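Local coordinates for protein ftsY (Mycoplasma mycoides, PDB 1ZU4) that is the bacterial signal recognition particle receptor FtsY, an SRP54-type protein with a helical bundle and a P-loop fold domain, at residues N17-L25 against E39-T47. Sequence-based numbering, arbitrary orientation.
Sequences NFSKDIKKL and ELEDVLIQT
Val43 is the central apolar residue of this contact: Asp21 CB packs against both of its methyls, the nearer being Val43 CG1 at 3.8 Å. CG1 in addition meets the edge of the Phe18 ring, near the ring plane, with CE2 at 3.9 Å, and Ile22 CD1 reaches the same methyl. CG2 lies against Asp21 CB and only loosely meets Leu25 CD2, which is itself 4.0 Å from Leu40 CD1. With Leu25 CG anti to the backbone N (chi1 -165°), the leucine fork is split between neighbours: CD1 presses on Glu39 CB at 3.4 Å, a tight approach for two carbons, while CD2 faces Leu40. At the other end Thr47 CG2 approaches Phe18 CD2 obliquely.

No direct hydrogen bond joins the segments. The polar link is a water that donates to Asp21 OD2 (2.7 Å) and to the backbone oxygen Val43 O (3.0 Å), bridging the helices beside the apolar contacts. Within 39-47, Thr47 OG1 bonds to Leu44 O at 2.8 Å, in the carbonyl plane; Thr47 N donates to the same oxygen, so two bonds grip it.

The segment axes approach to 10.0 Å and run nearly antiparallel, at 168°, consistent with the register Phe18 to Thr47, Asp21 to Val43 and Leu25 to Glu39. Leu78 of helix 71-87 touches Phe18, Ile22 and Leu44, and Phe312 meets the Phe18 ring edge-to-face. Helices 12-27 and 34-46 thus form an antiparallel pair packed against a further helix, as expected in the helical-bundle N domain of SRP54-type proteins.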
# COMPACT_ATOMS: atom_id res chain seq x y z
N ASN A 17 -20.08 -6.08 0.32
CA ASN A 17 -20.72 -4.81 -0.01
C ASN A 17 -20.95 -4.57 -1.53
O ASN A 17 -22.04 -4.15 -1.97
CB ASN A 17 -19.81 -3.73 0.54
CG ASN A 17 -20.51 -2.42 0.77
OD1 ASN A 17 -21.04 -2.15 1.88
ND2 ASN A 17 -20.45 -1.55 -0.23
N PHE A 18 -19.90 -4.79 -2.33
CA PHE A 18 -19.96 -4.66 -3.78
C PHE A 18 -20.94 -5.70 -4.36
O PHE A 18 -21.82 -5.34 -5.13
CB PHE A 18 -18.53 -4.83 -4.35
CG PHE A 18 -18.37 -4.41 -5.79
CD1 PHE A 18 -17.38 -4.99 -6.56
CD2 PHE A 18 -19.22 -3.47 -6.38
CE1 PHE A 18 -17.18 -4.61 -7.89
CE2 PHE A 18 -19.03 -3.08 -7.72
CZ PHE A 18 -18.01 -3.65 -8.48
N SER A 19 -20.84 -6.97 -3.98
CA SER A 19 -21.81 -7.96 -4.49
C SER A 19 -23.25 -7.73 -4.02
O SER A 19 -24.20 -8.10 -4.73
CB SER A 19 -21.41 -9.38 -4.13
OG SER A 19 -21.58 -9.60 -2.74
N LYS A 20 -23.42 -7.15 -2.83
CA LYS A 20 -24.76 -6.85 -2.34
C LYS A 20 -25.42 -5.85 -3.28
O LYS A 20 -26.57 -6.04 -3.67
CB LYS A 20 -24.73 -6.30 -0.92
CG LYS A 20 -26.11 -6.21 -0.25
CD LYS A 20 -26.05 -5.15 0.87
CE LYS A 20 -27.28 -5.28 1.79
NZ LYS A 20 -28.45 -4.50 1.24
N ASP A 21 -24.67 -4.82 -3.66
CA ASP A 21 -25.15 -3.85 -4.64
C ASP A 21 -25.32 -4.43 -6.04
O ASP A 21 -26.30 -4.10 -6.74
CB ASP A 21 -24.22 -2.63 -4.70
CG ASP A 21 -24.32 -1.77 -3.45
OD1 ASP A 21 -25.23 -2.05 -2.61
OD2 ASP A 21 -23.50 -0.83 -3.31
N ILE A 22 -24.38 -5.28 -6.46
CA ILE A 22 -24.50 -5.89 -7.79
C ILE A 22 -25.72 -6.84 -7.88
O ILE A 22 -26.45 -6.88 -8.89
CB ILE A 22 -23.18 -6.58 -8.21
CG1 ILE A 22 -22.06 -5.55 -8.45
CG2 ILE A 22 -23.39 -7.54 -9.42
CD1 ILE A 22 -22.23 -4.69 -9.67
N LYS A 23 -25.96 -7.58 -6.80
CA LYS A 23 -27.10 -8.52 -6.79
C LYS A 23 -28.43 -7.80 -6.87
O LYS A 23 -29.32 -8.21 -7.60
CB LYS A 23 -27.02 -9.48 -5.58
CG LYS A 23 -25.87 -10.50 -5.74
CD LYS A 23 -25.50 -11.21 -4.43
CE LYS A 23 -24.57 -12.36 -4.76
NZ LYS A 23 -24.36 -13.22 -3.57
N LYS A 24 -28.57 -6.70 -6.14
CA LYS A 24 -29.68 -5.79 -6.33
C LYS A 24 -29.81 -5.32 -7.81
O LYS A 24 -30.90 -5.31 -8.37
CB LYS A 24 -29.49 -4.60 -5.39
CG LYS A 24 -30.66 -3.62 -5.41
CD LYS A 24 -30.91 -2.98 -4.02
CE LYS A 24 -32.16 -2.09 -4.12
NZ LYS A 24 -33.30 -2.86 -4.74
N LEU A 25 -28.69 -4.97 -8.44
CA LEU A 25 -28.70 -4.50 -9.82
C LEU A 25 -29.23 -5.56 -10.79
O LEU A 25 -29.99 -5.25 -11.72
CB LEU A 25 -27.30 -4.04 -10.23
CG LEU A 25 -27.13 -3.21 -11.49
CD1 LEU A 25 -27.85 -1.88 -11.30
CD2 LEU A 25 -25.65 -2.97 -11.83
N GLU A 39 -27.71 3.16 -13.41
CA GLU A 39 -27.82 2.33 -12.22
C GLU A 39 -26.44 1.79 -11.90
O GLU A 39 -26.07 1.78 -10.76
CB GLU A 39 -28.78 1.15 -12.40
CG GLU A 39 -30.25 1.49 -12.68
CD GLU A 39 -30.94 2.18 -11.52
OE1 GLU A 39 -30.48 2.08 -10.36
OE2 GLU A 39 -31.96 2.86 -11.80
N LEU A 40 -25.71 1.31 -12.91
CA LEU A 40 -24.38 0.77 -12.64
C LEU A 40 -23.47 1.84 -12.05
O LEU A 40 -22.72 1.59 -11.08
CB LEU A 40 -23.78 0.17 -13.90
CG LEU A 40 -22.28 -0.20 -13.82
CD1 LEU A 40 -22.09 -1.41 -12.95
CD2 LEU A 40 -21.70 -0.45 -15.23
N GLU A 41 -23.57 3.05 -12.60
CA GLU A 41 -22.73 4.17 -12.17
C GLU A 41 -22.99 4.48 -10.72
O GLU A 41 -22.07 4.74 -9.96
CB GLU A 41 -22.97 5.39 -13.08
CG GLU A 41 -22.15 5.29 -14.36
CD GLU A 41 -22.61 6.19 -15.49
OE1 GLU A 41 -23.45 7.11 -15.31
OE2 GLU A 41 -22.11 5.96 -16.57
N ASP A 42 -24.25 4.39 -10.31
CA ASP A 42 -24.58 4.55 -8.91
C ASP A 42 -23.95 3.48 -7.99
O ASP A 42 -23.39 3.79 -6.95
CB ASP A 42 -26.08 4.69 -8.68
CG ASP A 42 -26.38 5.17 -7.30
OD1 ASP A 42 -25.94 6.29 -6.97
OD2 ASP A 42 -27.00 4.42 -6.51
N VAL A 43 -23.98 2.24 -8.40
CA VAL A 43 -23.23 1.22 -7.68
C VAL A 43 -21.71 1.51 -7.63
O VAL A 43 -21.11 1.37 -6.59
CB VAL A 43 -23.46 -0.14 -8.30
CG1 VAL A 43 -22.50 -1.20 -7.71
CG2 VAL A 43 -24.94 -0.56 -8.17
N LEU A 44 -21.11 1.94 -8.74
CA LEU A 44 -19.66 2.17 -8.75
C LEU A 44 -19.33 3.29 -7.80
O LEU A 44 -18.30 3.26 -7.10
CB LEU A 44 -19.17 2.49 -10.17
CG LEU A 44 -19.27 1.28 -11.10
CD1 LEU A 44 -18.85 1.62 -12.49
CD2 LEU A 44 -18.49 0.06 -10.58
N ILE A 45 -20.23 4.27 -7.72
CA ILE A 45 -19.99 5.42 -6.84
C ILE A 45 -19.87 4.93 -5.38
O ILE A 45 -19.00 5.38 -4.63
CB ILE A 45 -21.10 6.53 -6.98
CG1 ILE A 45 -20.95 7.24 -8.33
CG2 ILE A 45 -20.96 7.55 -5.80
CD1 ILE A 45 -22.15 8.00 -8.85
N GLN A 46 -20.69 3.97 -5.00
CA GLN A 46 -20.72 3.53 -3.61
C GLN A 46 -19.49 2.75 -3.15
O GLN A 46 -19.30 2.56 -1.95
CB GLN A 46 -21.99 2.74 -3.32
CG GLN A 46 -23.25 3.64 -3.27
CD GLN A 46 -24.52 2.82 -3.28
OE1 GLN A 46 -24.99 2.42 -4.34
NE2 GLN A 46 -25.08 2.57 -2.09
N THR A 47 -18.68 2.28 -4.09
CA THR A 47 -17.38 1.64 -3.80
C THR A 47 -16.33 2.64 -3.30
O THR A 47 -15.25 2.24 -2.80
CB THR A 47 -16.79 0.92 -5.05
OG1 THR A 47 -16.21 1.88 -5.94
CG2 THR A 47 -17.86 0.12 -5.77
O HOH W 1 -21.04 -0.73 -4.49